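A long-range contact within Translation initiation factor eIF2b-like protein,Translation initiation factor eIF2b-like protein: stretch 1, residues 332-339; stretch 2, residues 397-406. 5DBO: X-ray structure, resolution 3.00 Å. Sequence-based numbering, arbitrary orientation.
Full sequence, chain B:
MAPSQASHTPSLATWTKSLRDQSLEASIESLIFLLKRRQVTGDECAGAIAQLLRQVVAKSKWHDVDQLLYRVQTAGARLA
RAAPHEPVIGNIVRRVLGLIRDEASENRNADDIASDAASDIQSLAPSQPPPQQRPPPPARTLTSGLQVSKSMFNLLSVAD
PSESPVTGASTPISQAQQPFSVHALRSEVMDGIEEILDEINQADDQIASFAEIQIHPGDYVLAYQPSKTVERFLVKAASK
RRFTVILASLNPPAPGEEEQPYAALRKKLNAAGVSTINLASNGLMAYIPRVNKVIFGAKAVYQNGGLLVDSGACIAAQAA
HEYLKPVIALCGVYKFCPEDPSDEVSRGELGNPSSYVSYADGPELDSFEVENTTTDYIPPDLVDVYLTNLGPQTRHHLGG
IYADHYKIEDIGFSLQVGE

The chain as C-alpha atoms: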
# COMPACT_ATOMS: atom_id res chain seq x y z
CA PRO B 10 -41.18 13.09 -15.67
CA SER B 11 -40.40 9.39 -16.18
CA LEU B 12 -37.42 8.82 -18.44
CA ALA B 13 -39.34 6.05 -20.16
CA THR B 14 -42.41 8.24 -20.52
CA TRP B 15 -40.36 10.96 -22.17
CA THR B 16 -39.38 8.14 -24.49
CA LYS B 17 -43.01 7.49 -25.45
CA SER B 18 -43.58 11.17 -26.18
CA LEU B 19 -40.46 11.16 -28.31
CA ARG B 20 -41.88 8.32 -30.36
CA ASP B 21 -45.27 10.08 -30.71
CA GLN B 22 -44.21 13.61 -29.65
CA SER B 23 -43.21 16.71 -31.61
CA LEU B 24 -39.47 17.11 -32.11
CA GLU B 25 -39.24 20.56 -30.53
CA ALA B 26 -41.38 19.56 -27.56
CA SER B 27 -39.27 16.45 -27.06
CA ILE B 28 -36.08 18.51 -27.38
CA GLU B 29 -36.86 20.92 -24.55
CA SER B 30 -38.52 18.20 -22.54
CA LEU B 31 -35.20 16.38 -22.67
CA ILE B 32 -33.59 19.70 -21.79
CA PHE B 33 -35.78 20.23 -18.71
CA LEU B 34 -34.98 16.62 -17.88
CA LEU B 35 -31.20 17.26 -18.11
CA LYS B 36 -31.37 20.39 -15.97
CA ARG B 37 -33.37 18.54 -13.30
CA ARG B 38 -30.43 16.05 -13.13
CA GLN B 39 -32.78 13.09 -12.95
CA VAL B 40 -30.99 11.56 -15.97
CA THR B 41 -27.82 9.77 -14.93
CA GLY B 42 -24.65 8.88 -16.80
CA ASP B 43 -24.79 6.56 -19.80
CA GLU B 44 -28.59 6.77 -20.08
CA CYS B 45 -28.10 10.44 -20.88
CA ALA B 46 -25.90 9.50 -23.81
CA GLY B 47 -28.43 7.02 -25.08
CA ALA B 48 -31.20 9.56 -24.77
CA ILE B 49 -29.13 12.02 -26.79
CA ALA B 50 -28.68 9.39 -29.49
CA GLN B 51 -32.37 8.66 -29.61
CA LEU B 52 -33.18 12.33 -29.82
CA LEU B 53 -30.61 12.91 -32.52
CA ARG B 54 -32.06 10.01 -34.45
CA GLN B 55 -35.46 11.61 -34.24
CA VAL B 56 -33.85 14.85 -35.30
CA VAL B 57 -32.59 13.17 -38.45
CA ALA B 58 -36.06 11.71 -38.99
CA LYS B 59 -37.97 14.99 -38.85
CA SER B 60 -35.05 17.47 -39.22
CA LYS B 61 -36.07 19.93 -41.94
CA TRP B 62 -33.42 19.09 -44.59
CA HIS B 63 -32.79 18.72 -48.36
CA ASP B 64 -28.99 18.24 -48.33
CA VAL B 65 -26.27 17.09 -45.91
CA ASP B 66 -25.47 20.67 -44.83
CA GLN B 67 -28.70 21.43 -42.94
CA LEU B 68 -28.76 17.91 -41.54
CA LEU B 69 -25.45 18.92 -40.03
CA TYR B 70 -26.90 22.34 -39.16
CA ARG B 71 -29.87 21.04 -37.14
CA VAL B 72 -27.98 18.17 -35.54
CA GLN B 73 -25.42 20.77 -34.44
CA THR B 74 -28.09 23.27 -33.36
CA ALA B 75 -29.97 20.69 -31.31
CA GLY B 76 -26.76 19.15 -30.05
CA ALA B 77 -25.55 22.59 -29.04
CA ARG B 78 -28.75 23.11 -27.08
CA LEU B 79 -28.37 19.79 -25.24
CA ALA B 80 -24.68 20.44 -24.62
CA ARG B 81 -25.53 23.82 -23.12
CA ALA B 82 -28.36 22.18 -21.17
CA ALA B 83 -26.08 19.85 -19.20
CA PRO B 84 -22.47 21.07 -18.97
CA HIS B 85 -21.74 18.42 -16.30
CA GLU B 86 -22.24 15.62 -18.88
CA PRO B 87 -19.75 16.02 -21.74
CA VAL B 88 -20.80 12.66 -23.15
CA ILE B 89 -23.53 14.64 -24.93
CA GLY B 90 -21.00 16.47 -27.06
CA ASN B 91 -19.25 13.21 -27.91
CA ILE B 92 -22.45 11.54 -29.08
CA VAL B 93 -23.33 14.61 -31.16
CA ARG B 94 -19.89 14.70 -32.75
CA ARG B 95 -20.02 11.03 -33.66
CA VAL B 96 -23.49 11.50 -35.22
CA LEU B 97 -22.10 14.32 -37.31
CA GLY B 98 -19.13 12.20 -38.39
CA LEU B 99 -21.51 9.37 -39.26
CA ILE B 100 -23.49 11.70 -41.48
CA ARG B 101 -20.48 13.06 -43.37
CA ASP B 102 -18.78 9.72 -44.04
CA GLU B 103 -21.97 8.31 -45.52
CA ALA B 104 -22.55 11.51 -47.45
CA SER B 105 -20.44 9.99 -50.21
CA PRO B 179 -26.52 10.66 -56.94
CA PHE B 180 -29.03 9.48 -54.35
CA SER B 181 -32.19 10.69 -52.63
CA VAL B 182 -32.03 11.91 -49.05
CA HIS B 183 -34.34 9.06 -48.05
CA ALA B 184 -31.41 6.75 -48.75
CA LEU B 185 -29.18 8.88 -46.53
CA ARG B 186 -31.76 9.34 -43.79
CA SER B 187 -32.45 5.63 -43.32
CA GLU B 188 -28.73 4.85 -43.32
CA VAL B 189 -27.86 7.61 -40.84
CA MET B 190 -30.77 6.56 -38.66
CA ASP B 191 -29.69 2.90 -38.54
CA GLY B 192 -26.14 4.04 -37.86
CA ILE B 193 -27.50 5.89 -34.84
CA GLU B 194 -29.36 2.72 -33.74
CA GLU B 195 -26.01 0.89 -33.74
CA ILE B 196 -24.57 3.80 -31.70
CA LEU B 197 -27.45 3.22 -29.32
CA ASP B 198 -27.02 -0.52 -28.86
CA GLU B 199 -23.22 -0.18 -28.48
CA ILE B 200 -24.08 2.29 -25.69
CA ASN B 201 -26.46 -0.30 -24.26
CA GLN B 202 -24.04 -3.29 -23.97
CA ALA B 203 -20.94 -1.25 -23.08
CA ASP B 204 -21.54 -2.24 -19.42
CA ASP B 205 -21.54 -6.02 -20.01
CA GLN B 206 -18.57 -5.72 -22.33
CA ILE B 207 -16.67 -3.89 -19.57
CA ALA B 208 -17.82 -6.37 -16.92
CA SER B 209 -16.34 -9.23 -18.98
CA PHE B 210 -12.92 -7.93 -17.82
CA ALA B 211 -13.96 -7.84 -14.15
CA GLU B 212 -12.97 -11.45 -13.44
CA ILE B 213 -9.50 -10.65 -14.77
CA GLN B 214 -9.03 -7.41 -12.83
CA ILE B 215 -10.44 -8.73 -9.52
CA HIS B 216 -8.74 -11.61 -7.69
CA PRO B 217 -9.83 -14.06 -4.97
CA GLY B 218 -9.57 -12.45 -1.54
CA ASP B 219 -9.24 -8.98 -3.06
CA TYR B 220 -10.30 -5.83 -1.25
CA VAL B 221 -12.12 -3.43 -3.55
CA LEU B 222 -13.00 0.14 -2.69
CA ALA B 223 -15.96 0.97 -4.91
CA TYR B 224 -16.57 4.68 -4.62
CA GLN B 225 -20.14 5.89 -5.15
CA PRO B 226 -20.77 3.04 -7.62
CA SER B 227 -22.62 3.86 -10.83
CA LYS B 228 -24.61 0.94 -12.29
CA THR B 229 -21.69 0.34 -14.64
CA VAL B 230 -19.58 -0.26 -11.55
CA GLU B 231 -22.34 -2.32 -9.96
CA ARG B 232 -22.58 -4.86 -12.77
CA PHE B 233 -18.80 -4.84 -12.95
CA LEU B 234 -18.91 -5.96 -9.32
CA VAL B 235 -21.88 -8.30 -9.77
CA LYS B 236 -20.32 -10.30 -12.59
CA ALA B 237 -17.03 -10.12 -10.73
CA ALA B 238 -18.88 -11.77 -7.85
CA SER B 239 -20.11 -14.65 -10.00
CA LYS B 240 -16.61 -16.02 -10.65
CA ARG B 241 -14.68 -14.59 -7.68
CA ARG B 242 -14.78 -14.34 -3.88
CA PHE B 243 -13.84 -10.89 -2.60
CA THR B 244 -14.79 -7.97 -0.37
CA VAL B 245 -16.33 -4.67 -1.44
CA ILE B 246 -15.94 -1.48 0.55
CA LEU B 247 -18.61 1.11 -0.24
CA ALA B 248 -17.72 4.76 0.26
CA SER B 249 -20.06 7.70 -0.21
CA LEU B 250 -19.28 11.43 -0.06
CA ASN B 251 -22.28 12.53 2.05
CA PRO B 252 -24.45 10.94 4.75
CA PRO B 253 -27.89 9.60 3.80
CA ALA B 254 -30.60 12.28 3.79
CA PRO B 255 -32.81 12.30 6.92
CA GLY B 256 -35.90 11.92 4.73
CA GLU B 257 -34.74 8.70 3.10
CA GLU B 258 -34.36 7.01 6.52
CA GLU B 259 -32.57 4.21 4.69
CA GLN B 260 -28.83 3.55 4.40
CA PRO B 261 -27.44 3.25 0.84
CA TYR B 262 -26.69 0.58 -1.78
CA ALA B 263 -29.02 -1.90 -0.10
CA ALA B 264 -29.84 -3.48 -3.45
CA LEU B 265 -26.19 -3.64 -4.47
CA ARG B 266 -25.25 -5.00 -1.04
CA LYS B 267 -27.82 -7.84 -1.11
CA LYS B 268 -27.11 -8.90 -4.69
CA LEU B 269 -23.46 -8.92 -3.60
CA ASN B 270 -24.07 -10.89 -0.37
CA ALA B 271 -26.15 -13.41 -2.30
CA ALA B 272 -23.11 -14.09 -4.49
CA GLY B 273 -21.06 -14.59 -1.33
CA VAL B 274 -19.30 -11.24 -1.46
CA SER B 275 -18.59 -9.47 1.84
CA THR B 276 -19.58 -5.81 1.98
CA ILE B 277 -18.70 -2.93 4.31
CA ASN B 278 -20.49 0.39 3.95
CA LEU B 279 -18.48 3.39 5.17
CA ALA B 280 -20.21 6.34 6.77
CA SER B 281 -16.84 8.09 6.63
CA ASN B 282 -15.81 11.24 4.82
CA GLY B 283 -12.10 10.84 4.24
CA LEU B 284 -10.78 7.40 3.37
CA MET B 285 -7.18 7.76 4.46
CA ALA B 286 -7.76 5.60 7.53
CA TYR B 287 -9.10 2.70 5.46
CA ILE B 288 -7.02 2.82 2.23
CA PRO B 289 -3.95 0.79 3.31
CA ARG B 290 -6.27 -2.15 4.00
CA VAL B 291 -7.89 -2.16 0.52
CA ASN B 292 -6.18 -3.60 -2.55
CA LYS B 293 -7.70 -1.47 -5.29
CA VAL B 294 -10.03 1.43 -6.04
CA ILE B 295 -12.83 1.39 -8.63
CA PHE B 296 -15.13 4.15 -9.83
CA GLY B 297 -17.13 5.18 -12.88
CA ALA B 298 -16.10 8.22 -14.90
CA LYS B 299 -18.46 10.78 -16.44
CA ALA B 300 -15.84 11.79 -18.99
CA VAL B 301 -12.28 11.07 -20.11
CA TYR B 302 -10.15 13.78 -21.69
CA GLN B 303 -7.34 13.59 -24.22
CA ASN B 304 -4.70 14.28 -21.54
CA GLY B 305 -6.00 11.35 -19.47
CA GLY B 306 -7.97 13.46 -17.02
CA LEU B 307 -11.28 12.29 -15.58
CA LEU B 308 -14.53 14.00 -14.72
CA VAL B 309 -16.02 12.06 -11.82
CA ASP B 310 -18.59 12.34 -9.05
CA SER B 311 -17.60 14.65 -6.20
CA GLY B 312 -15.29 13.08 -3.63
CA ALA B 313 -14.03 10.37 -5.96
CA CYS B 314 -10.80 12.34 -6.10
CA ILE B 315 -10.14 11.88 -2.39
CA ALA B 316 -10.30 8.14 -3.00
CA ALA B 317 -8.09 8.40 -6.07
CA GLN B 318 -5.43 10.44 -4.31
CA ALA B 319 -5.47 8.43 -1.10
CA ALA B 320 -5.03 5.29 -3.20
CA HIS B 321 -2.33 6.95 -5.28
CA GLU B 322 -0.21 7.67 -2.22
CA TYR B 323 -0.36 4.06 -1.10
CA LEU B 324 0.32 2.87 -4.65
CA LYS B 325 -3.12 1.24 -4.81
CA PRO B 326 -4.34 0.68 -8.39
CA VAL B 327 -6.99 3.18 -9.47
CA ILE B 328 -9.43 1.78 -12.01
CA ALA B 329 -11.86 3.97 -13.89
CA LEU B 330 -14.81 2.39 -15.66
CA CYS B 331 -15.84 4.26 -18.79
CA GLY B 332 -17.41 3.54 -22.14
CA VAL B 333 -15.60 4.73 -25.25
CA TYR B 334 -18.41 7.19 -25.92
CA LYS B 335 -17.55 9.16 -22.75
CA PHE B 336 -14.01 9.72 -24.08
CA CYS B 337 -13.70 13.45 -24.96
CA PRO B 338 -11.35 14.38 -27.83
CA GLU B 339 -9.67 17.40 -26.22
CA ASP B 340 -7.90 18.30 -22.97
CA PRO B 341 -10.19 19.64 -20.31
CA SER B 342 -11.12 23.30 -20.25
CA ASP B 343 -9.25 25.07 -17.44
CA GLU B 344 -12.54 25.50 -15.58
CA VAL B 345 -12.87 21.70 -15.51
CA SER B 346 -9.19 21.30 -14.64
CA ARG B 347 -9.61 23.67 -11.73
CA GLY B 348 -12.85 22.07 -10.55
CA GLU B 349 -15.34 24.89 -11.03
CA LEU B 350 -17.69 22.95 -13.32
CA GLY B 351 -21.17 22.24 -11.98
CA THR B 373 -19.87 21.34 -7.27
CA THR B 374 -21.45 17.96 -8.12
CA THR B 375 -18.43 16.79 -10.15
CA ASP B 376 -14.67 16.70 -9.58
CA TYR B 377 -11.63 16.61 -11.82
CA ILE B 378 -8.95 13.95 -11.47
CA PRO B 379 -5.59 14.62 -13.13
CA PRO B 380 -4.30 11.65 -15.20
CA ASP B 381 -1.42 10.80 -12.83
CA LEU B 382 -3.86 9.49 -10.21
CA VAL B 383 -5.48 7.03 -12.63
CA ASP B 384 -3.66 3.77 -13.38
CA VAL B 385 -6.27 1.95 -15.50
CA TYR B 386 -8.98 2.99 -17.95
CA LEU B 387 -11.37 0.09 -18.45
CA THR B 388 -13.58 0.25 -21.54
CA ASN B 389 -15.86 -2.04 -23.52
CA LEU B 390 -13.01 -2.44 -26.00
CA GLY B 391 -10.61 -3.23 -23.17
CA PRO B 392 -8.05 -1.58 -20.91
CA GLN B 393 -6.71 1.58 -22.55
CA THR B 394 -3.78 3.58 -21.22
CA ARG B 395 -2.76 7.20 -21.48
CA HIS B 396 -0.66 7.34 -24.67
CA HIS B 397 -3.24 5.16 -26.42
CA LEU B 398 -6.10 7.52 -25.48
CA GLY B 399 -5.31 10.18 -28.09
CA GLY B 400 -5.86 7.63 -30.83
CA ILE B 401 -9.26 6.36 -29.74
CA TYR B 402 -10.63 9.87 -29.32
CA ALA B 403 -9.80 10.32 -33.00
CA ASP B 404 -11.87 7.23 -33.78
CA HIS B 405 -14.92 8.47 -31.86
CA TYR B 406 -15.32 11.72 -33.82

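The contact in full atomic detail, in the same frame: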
# COMPACT_ATOMS: atom_id res chain seq x y z
N GLY B 332 -17.16 3.95 -20.78
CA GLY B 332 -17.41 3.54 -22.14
C GLY B 332 -16.67 4.46 -23.08
O GLY B 332 -16.38 5.60 -22.74
N VAL B 333 -16.36 3.96 -24.27
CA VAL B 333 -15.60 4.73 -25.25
C VAL B 333 -16.31 6.02 -25.64
O VAL B 333 -15.68 7.03 -25.95
CB VAL B 333 -15.32 3.88 -26.51
CG1 VAL B 333 -14.62 4.69 -27.60
CG2 VAL B 333 -14.49 2.65 -26.14
N TYR B 334 -17.64 6.00 -25.60
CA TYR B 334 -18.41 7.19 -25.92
C TYR B 334 -18.17 8.37 -24.97
O TYR B 334 -18.30 9.52 -25.37
CB TYR B 334 -19.91 6.86 -25.99
CG TYR B 334 -20.46 6.06 -24.83
CD1 TYR B 334 -21.11 6.68 -23.77
CD2 TYR B 334 -20.34 4.67 -24.80
CE1 TYR B 334 -21.63 5.95 -22.72
CE2 TYR B 334 -20.85 3.93 -23.75
CZ TYR B 334 -21.49 4.57 -22.71
OH TYR B 334 -22.01 3.84 -21.67
N LYS B 335 -17.82 8.09 -23.71
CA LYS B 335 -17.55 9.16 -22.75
C LYS B 335 -16.16 9.78 -22.92
O LYS B 335 -15.84 10.79 -22.29
CB LYS B 335 -17.72 8.68 -21.30
CG LYS B 335 -19.08 8.05 -20.97
CD LYS B 335 -19.37 8.18 -19.48
CE LYS B 335 -20.14 6.99 -18.92
NZ LYS B 335 -19.55 5.68 -19.32
N PHE B 336 -15.32 9.16 -23.74
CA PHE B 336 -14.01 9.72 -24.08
C PHE B 336 -14.10 11.03 -24.88
O PHE B 336 -14.50 11.02 -26.05
CB PHE B 336 -13.19 8.71 -24.88
CG PHE B 336 -12.57 7.63 -24.04
CD1 PHE B 336 -13.36 6.76 -23.31
CD2 PHE B 336 -11.19 7.51 -23.96
CE1 PHE B 336 -12.78 5.77 -22.53
CE2 PHE B 336 -10.62 6.53 -23.18
CZ PHE B 336 -11.41 5.65 -22.46
N CYS B 337 -13.71 12.15 -24.27
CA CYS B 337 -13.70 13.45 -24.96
C CYS B 337 -12.43 13.59 -25.80
O CYS B 337 -11.37 13.08 -25.42
CB CYS B 337 -13.81 14.60 -23.96
SG CYS B 337 -15.40 14.71 -23.13
N PRO B 338 -12.51 14.32 -26.93
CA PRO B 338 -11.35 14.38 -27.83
C PRO B 338 -10.35 15.49 -27.55
O PRO B 338 -9.36 15.59 -28.27
CB PRO B 338 -12.00 14.64 -29.19
CG PRO B 338 -13.23 15.44 -28.86
CD PRO B 338 -13.67 15.05 -27.46
N GLU B 339 -10.60 16.33 -26.55
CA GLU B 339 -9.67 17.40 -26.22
C GLU B 339 -9.28 17.36 -24.74
O GLU B 339 -9.90 16.66 -23.94
CB GLU B 339 -10.23 18.75 -26.64
CG GLU B 339 -10.02 18.95 -28.14
CD GLU B 339 -10.10 20.40 -28.57
OE1 GLU B 339 -10.85 21.17 -27.94
OE2 GLU B 339 -9.40 20.75 -29.55
N HIS B 397 -2.29 5.76 -25.49
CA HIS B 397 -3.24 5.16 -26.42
C HIS B 397 -4.54 5.95 -26.53
O HIS B 397 -5.27 5.82 -27.51
CB HIS B 397 -3.54 3.71 -26.02
N LEU B 398 -4.84 6.76 -25.51
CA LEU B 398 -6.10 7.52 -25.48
C LEU B 398 -6.28 8.45 -26.68
O LEU B 398 -7.36 8.46 -27.29
CB LEU B 398 -6.19 8.34 -24.19
CG LEU B 398 -6.17 7.58 -22.87
CD1 LEU B 398 -6.44 8.54 -21.73
CD2 LEU B 398 -7.17 6.45 -22.89
N GLY B 399 -5.24 9.19 -27.02
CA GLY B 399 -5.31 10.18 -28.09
C GLY B 399 -5.83 9.57 -29.38
O GLY B 399 -6.59 10.20 -30.11
N GLY B 400 -5.40 8.35 -29.65
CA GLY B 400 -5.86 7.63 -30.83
C GLY B 400 -7.35 7.35 -30.83
O GLY B 400 -8.03 7.63 -31.82
N ILE B 401 -7.88 6.85 -29.72
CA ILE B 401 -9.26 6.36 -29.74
C ILE B 401 -10.25 7.51 -29.78
O ILE B 401 -11.33 7.39 -30.37
CB ILE B 401 -9.53 5.45 -28.50
CG1 ILE B 401 -10.83 4.65 -28.65
CG2 ILE B 401 -9.56 6.26 -27.20
CD1 ILE B 401 -11.15 3.81 -27.42
N TYR B 402 -9.83 8.66 -29.26
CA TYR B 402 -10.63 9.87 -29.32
C TYR B 402 -10.78 10.30 -30.77
O TYR B 402 -11.81 10.86 -31.17
CB TYR B 402 -10.00 10.99 -28.49
CG TYR B 402 -9.86 10.65 -27.02
N ALA B 403 -9.75 10.03 -31.57
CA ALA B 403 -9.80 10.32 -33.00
C ALA B 403 -10.84 9.43 -33.67
O ALA B 403 -11.55 9.87 -34.57
CB ALA B 403 -8.43 10.14 -33.63
N ASP B 404 -10.90 8.17 -33.24
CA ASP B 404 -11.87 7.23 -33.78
C ASP B 404 -13.32 7.66 -33.53
O ASP B 404 -14.17 7.55 -34.41
CB ASP B 404 -11.64 5.83 -33.21
CG ASP B 404 -12.53 4.78 -33.84
N HIS B 405 -13.57 8.15 -32.32
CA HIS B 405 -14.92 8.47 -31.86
C HIS B 405 -15.57 9.60 -32.66
O HIS B 405 -16.77 9.56 -32.92
CB HIS B 405 -14.89 8.84 -30.38
CG HIS B 405 -16.24 9.17 -29.82
N TYR B 406 -14.78 10.58 -33.08
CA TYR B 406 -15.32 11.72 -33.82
C TYR B 406 -15.04 11.61 -35.31
O TYR B 406 -13.89 11.55 -35.74
CB TYR B 406 -14.73 13.03 -33.28

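A helix can pack against a distant loop largely through apolar side chains when the loop turns a few of its side chains toward it; residues 332-339 and 397-406 illustrate the principle. At the centre lies Phe-336, whose CA-to-CB bond points toward the helix and whose chi1 is -78° (m). Its ring meets two residues nearly one turn apart. Leu-398 touches its edge, CD2 lying 3.5 Å from Phe-336 CE2; the leucine sets out sideways, and its m,t rotamer brings its end nearer. Ile-401 approaches obliquely, with CG2 3.8 Å from Phe-336 CD2. The same isoleucine also reaches Val-333: its t,t side chain places CD1 3.6 Å from Val-333 CG1. One branched residue thus serves two partners, CG2 against the phenyl ring and CD1 against the valine. Phe-336, Leu-398 and Ile-401 are buried, where apolar side chains leave no polar group unpaired; Val-333 is partly exposed.

The loop presents this pair through a short 3-10 segment, 333-335, after which Phe-336 N donates to Val-333 O at 3.1 Å. Val-333 and Phe-336 both point toward the helix, while the intervening Tyr-334 and Lys-335 point away. The helix has its own spacing: Ile-401 and His-405, joined by a 3.1 Å hydrogen bond from His-405 N to Ile-401 O, both face the loop.

Farther out, the partly exposed Pro-338 packs beside Tyr-402, its CA 3.7 Å from Tyr-402 CB; here the backbones come close, with Pro-338 CA and Tyr-402 CA 4.8 Å apart. Cys-337 O lies 3.3 Å from Tyr-402 CG. Away from the proline, Val-333 O makes a marginal approach to His-405 CG, 4.5 Å. The Tyr-402 and His-405 rings are not modelled beyond CG, and no hydrogen bond crosses between the modelled atoms. Cys-337 points away, its SG hydrogen-bonded elsewhere in the structure. Altogether 403 Å² is buried, summed over both sides.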